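Local atomic coordinates of putative silent information regulator 2,Putative silent information regulator 2 (Leishmania infantum, PDB entry 5OL0), a protein that catalyses NAD-dependent removal of acetyl groups from protein lysines and probably regulates gene expression. Residues H101-L113 with I128-E140. Residues are numbered along the deposited sequence; the frame is centred on the assembly and turned at random.
Sequences HFQPTAVHHFIRL and IDGLEKAAGVSPE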
loop_
_atom_site.group_PDB
_atom_site.type_symbol
_atom_site.label_atom_id
_atom_site.label_comp_id
_atom_site.label_asym_id
_atom_site.label_seq_id
_atom_site.Cartn_x
_atom_site.Cartn_y
_atom_site.Cartn_z
ATOM N N HIS A 101 -5.710 5.679 15.086
ATOM C CA HIS A 101 -6.819 6.571 14.604
ATOM C C HIS A 101 -7.700 5.957 13.489
ATOM O O HIS A 101 -8.866 5.633 13.692
ATOM C CB HIS A 101 -6.280 7.932 14.161
ATOM C CG HIS A 101 -7.326 8.836 13.606
ATOM N ND1 HIS A 101 -8.354 9.347 14.371
ATOM C CD2 HIS A 101 -7.540 9.284 12.344
ATOM C CE1 HIS A 101 -9.136 10.104 13.612
ATOM N NE2 HIS A 101 -8.669 10.067 12.377
ATOM N N PHE A 102 -7.150 5.781 12.306
ATOM C CA PHE A 102 -7.929 5.164 11.259
ATOM C C PHE A 102 -8.125 3.658 11.550
ATOM O O PHE A 102 -7.341 2.998 12.262
ATOM C CB PHE A 102 -7.240 5.382 9.891
ATOM C CG PHE A 102 -7.182 6.809 9.473
ATOM C CD1 PHE A 102 -8.348 7.508 9.246
ATOM C CD2 PHE A 102 -6.001 7.452 9.344
ATOM C CE1 PHE A 102 -8.322 8.800 8.841
ATOM C CE2 PHE A 102 -5.963 8.785 8.994
ATOM C CZ PHE A 102 -7.115 9.450 8.709
ATOM N N GLN A 103 -9.178 3.122 10.979
ATOM C CA GLN A 103 -9.472 1.708 11.131
ATOM C C GLN A 103 -9.429 0.966 9.778
ATOM O O GLN A 103 -9.715 1.541 8.758
ATOM C CB GLN A 103 -10.893 1.573 11.657
ATOM C CG GLN A 103 -11.211 2.270 12.975
ATOM C CD GLN A 103 -12.701 2.107 13.278
ATOM O OE1 GLN A 103 -13.064 1.311 14.122
ATOM N NE2 GLN A 103 -13.573 2.801 12.524
ATOM N N PRO A 104 -9.189 -0.330 9.807
ATOM C CA PRO A 104 -9.120 -1.070 8.555
ATOM C C PRO A 104 -10.402 -1.107 7.794
ATOM O O PRO A 104 -11.455 -1.119 8.382
ATOM C CB PRO A 104 -8.758 -2.494 8.977
ATOM C CG PRO A 104 -8.327 -2.416 10.383
ATOM C CD PRO A 104 -8.796 -1.141 10.976
ATOM N N THR A 105 -10.266 -1.170 6.481
ATOM C CA THR A 105 -11.357 -1.272 5.529
ATOM C C THR A 105 -11.671 -2.749 5.207
ATOM O O THR A 105 -10.978 -3.668 5.657
ATOM C CB THR A 105 -11.077 -0.522 4.215
ATOM O OG1 THR A 105 -10.151 -1.261 3.400
ATOM C CG2 THR A 105 -10.599 0.932 4.440
ATOM N N ALA A 106 -12.721 -2.951 4.425
ATOM C CA ALA A 106 -13.068 -4.254 3.890
ATOM C C ALA A 106 -11.892 -4.895 3.122
ATOM O O ALA A 106 -11.592 -6.065 3.314
ATOM C CB ALA A 106 -14.299 -4.124 3.001
ATOM N N VAL A 107 -11.161 -4.121 2.327
ATOM C CA VAL A 107 -9.971 -4.671 1.652
ATOM C C VAL A 107 -8.980 -5.244 2.695
ATOM O O VAL A 107 -8.449 -6.341 2.532
ATOM C CB VAL A 107 -9.279 -3.565 0.816
ATOM C CG1 VAL A 107 -7.867 -3.962 0.424
ATOM C CG2 VAL A 107 -10.090 -3.221 -0.437
ATOM N N HIS A 108 -8.681 -4.455 3.715
ATOM C CA HIS A 108 -7.715 -4.856 4.726
ATOM C C HIS A 108 -8.094 -6.164 5.496
ATOM O O HIS A 108 -7.248 -7.103 5.761
ATOM C CB HIS A 108 -7.438 -3.689 5.690
ATOM C CG HIS A 108 -6.921 -2.438 5.032
ATOM N ND1 HIS A 108 -5.598 -2.274 4.681
ATOM C CD2 HIS A 108 -7.538 -1.287 4.679
ATOM C CE1 HIS A 108 -5.435 -1.084 4.132
ATOM N NE2 HIS A 108 -6.588 -0.461 4.130
ATOM N N HIS A 109 -9.352 -6.212 5.903
ATOM C CA HIS A 109 -9.907 -7.398 6.534
ATOM C C HIS A 109 -9.882 -8.581 5.553
ATOM O O HIS A 109 -9.619 -9.684 5.959
ATOM C CB HIS A 109 -11.344 -7.136 7.008
ATOM C CG HIS A 109 -11.417 -6.216 8.184
ATOM N ND1 HIS A 109 -10.735 -6.469 9.348
ATOM C CD2 HIS A 109 -12.070 -5.048 8.369
ATOM C CE1 HIS A 109 -10.978 -5.501 10.204
ATOM N NE2 HIS A 109 -11.811 -4.647 9.650
ATOM N N PHE A 110 -10.191 -8.340 4.288
ATOM C CA PHE A 110 -10.132 -9.409 3.297
ATOM C C PHE A 110 -8.753 -10.064 3.236
ATOM O O PHE A 110 -8.634 -11.257 3.124
ATOM C CB PHE A 110 -10.571 -8.901 1.914
ATOM C CG PHE A 110 -10.557 -9.954 0.846
ATOM C CD1 PHE A 110 -11.485 -10.982 0.864
ATOM C CD2 PHE A 110 -9.649 -9.908 -0.209
ATOM C CE1 PHE A 110 -11.494 -11.973 -0.099
ATOM C CE2 PHE A 110 -9.677 -10.877 -1.218
ATOM C CZ PHE A 110 -10.586 -11.933 -1.150
ATOM N N ILE A 111 -7.713 -9.249 3.236
ATOM C CA ILE A 111 -6.405 -9.789 3.161
ATOM C C ILE A 111 -6.112 -10.672 4.399
ATOM O O ILE A 111 -5.425 -11.691 4.323
ATOM C CB ILE A 111 -5.357 -8.603 3.004
ATOM C CG1 ILE A 111 -5.574 -7.851 1.701
ATOM C CG2 ILE A 111 -3.966 -9.163 3.070
ATOM C CD1 ILE A 111 -4.774 -6.561 1.579
ATOM N N ARG A 112 -6.527 -10.198 5.563
ATOM C CA ARG A 112 -6.457 -11.000 6.722
ATOM C C ARG A 112 -7.173 -12.337 6.503
ATOM O O ARG A 112 -6.647 -13.400 6.906
ATOM C CB ARG A 112 -7.048 -10.259 7.896
ATOM C CG ARG A 112 -7.358 -11.083 9.143
ATOM C CD ARG A 112 -6.110 -11.663 9.707
ATOM N NE ARG A 112 -6.342 -12.477 10.905
ATOM C CZ ARG A 112 -6.677 -12.021 12.141
ATOM N NH1 ARG A 112 -6.796 -12.886 13.145
ATOM N NH2 ARG A 112 -6.917 -10.734 12.406
ATOM N N LEU A 113 -8.367 -12.310 5.940
ATOM C CA LEU A 113 -9.034 -13.590 5.628
ATOM C C LEU A 113 -8.221 -14.464 4.696
ATOM O O LEU A 113 -8.171 -15.668 4.923
ATOM C CB LEU A 113 -10.391 -13.383 5.025
ATOM C CG LEU A 113 -11.383 -12.653 5.925
ATOM C CD1 LEU A 113 -12.712 -12.622 5.168
ATOM C CD2 LEU A 113 -11.526 -13.239 7.327
ATOM N N ILE A 128 1.283 4.040 4.034
ATOM C CA ILE A 128 2.036 4.281 5.266
ATOM C C ILE A 128 1.090 4.395 6.430
ATOM O O ILE A 128 1.438 4.949 7.459
ATOM C CB ILE A 128 2.928 5.503 5.096
ATOM C CG1 ILE A 128 2.130 6.812 4.866
ATOM C CG2 ILE A 128 3.850 5.255 3.930
ATOM C CD1 ILE A 128 3.045 8.004 4.587
ATOM N N ASP A 129 -0.113 3.835 6.269
ATOM C CA ASP A 129 -1.157 4.001 7.275
ATOM C C ASP A 129 -1.208 2.880 8.299
ATOM O O ASP A 129 -2.039 2.919 9.166
ATOM C CB ASP A 129 -2.515 4.233 6.592
ATOM C CG ASP A 129 -2.919 3.112 5.589
ATOM O OD1 ASP A 129 -2.520 1.934 5.798
ATOM O OD2 ASP A 129 -3.654 3.428 4.586
ATOM N N GLY A 130 -0.401 1.826 8.151
ATOM C CA GLY A 130 -0.460 0.681 9.055
ATOM C C GLY A 130 -1.773 -0.120 9.135
ATOM O O GLY A 130 -1.952 -0.975 10.025
ATOM N N LEU A 131 -2.688 0.062 8.202
ATOM C CA LEU A 131 -3.940 -0.665 8.304
ATOM C C LEU A 131 -3.923 -2.145 8.019
ATOM O O LEU A 131 -4.795 -2.844 8.472
ATOM C CB LEU A 131 -5.025 0.008 7.478
ATOM C CG LEU A 131 -5.277 1.425 7.908
ATOM C CD1 LEU A 131 -6.261 2.151 6.983
ATOM C CD2 LEU A 131 -5.749 1.513 9.357
ATOM N N GLU A 132 -2.985 -2.625 7.243
ATOM C CA GLU A 132 -2.839 -4.055 7.049
ATOM C C GLU A 132 -2.509 -4.720 8.421
ATOM O O GLU A 132 -3.111 -5.732 8.805
ATOM C CB GLU A 132 -1.751 -4.373 6.041
ATOM C CG GLU A 132 -1.982 -3.811 4.623
ATOM C CD GLU A 132 -1.533 -2.347 4.464
ATOM O OE1 GLU A 132 -0.978 -1.702 5.438
ATOM O OE2 GLU A 132 -1.797 -1.813 3.389
ATOM N N LYS A 133 -1.540 -4.127 9.124
ATOM C CA LYS A 133 -1.138 -4.524 10.480
ATOM C C LYS A 133 -2.322 -4.386 11.442
ATOM O O LYS A 133 -2.589 -5.274 12.255
ATOM C CB LYS A 133 0.032 -3.651 10.961
ATOM C CG LYS A 133 0.618 -4.065 12.304
ATOM C CD LYS A 133 1.959 -3.368 12.535
ATOM C CE LYS A 133 2.649 -3.914 13.778
ATOM N NZ LYS A 133 2.626 -2.984 14.944
ATOM N N ALA A 134 -3.110 -3.341 11.288
ATOM C CA ALA A 134 -4.284 -3.156 12.165
ATOM C C ALA A 134 -5.321 -4.232 11.941
ATOM O O ALA A 134 -6.012 -4.616 12.860
ATOM C CB ALA A 134 -4.902 -1.766 11.940
ATOM N N ALA A 135 -5.410 -4.759 10.718
ATOM C CA ALA A 135 -6.320 -5.854 10.405
ATOM C C ALA A 135 -5.790 -7.245 10.836
ATOM O O ALA A 135 -6.477 -8.209 10.594
ATOM C CB ALA A 135 -6.651 -5.868 8.899
ATOM N N GLY A 136 -4.568 -7.346 11.345
ATOM C CA GLY A 136 -3.953 -8.612 11.838
ATOM C C GLY A 136 -3.177 -9.376 10.795
ATOM O O GLY A 136 -2.936 -10.586 10.909
ATOM N N VAL A 137 -2.716 -8.706 9.759
ATOM C CA VAL A 137 -1.876 -9.419 8.805
ATOM C C VAL A 137 -0.574 -9.628 9.519
ATOM O O VAL A 137 -0.015 -8.676 10.095
ATOM C CB VAL A 137 -1.672 -8.600 7.523
ATOM C CG1 VAL A 137 -0.791 -9.385 6.549
ATOM C CG2 VAL A 137 -3.047 -8.326 6.929
ATOM N N SER A 138 -0.067 -10.850 9.509
ATOM C CA SER A 138 1.039 -11.175 10.405
ATOM C C SER A 138 2.388 -10.560 9.909
ATOM O O SER A 138 2.555 -10.261 8.705
ATOM C CB SER A 138 1.195 -12.671 10.544
ATOM O OG SER A 138 1.876 -13.168 9.413
ATOM N N PRO A 139 3.354 -10.421 10.813
ATOM C CA PRO A 139 4.641 -9.803 10.456
ATOM C C PRO A 139 5.428 -10.508 9.360
ATOM O O PRO A 139 6.012 -9.848 8.512
ATOM C CB PRO A 139 5.420 -9.819 11.767
ATOM C CG PRO A 139 4.353 -9.749 12.831
ATOM C CD PRO A 139 3.166 -10.508 12.290
ATOM N N GLU A 140 5.438 -11.834 9.370
ATOM C CA GLU A 140 6.102 -12.603 8.342
ATOM C C GLU A 140 5.412 -12.458 6.980
ATOM O O GLU A 140 6.079 -12.564 5.964
ATOM C CB GLU A 140 6.271 -14.106 8.747
ATOM C CG GLU A 140 4.980 -14.829 9.053
ATOM C CD GLU A 140 4.570 -14.814 10.547
ATOM O OE1 GLU A 140 4.743 -13.794 11.300
ATOM O OE2 GLU A 140 4.007 -15.854 10.968
HETATM O O HOH W 1 -9.317 -8.325 10.423
#
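L131 and A135, one turn apart, L131 in the short helix that begins there and A135 in the Schellman turn that follows, are the two bumps that dock against the start of helix 106-116. The first settles against one face of H108: L131 CB lies over the imidazole, 3.6 Å from the ring centroid and only 12° off its normal, a CH-pi contact. With CG anti to the carbonyl carbon (chi1 -59°), the leucine's branched end runs past the ring, and CD2 reaches the backbone of the preceding loop, 3.6 Å from F102 O. The second bump, A135 CB, fits a shallow hollow between the P104 ring and the first helical turn, 3.4 Å from H108 O. P104 in turn pushes its CG against A134 CB at 3.8 Å.

G136, at positive phi, completes the Schellman motif, and R112 reaches across this turn: its aliphatic part skirts A135 O, while NH2 hydrogen-bonds to that oxygen at 3.1 Å, almost within the guanidinium plane. A water linking H109 ND1 to A135 O gives the carbonyl a second partner, and D116 holds R112 NE in a salt bridge. Farther along, V137 CG2 packs on I111 CG2.

H108 NE2 hydrogen-bonds to S45 OG, which also binds D129 OD2; buried ND1 has no hydrogen-bond partner in the model and packs against E132. D129 OD1 forms an Asx turn with L131 N. The contact joins the start of helix 106-116 to the loop and short helix after strand 120-125 of the sirtuin Rossmann-like domain, where I128 and D129 probably contribute to the NAD(+) site.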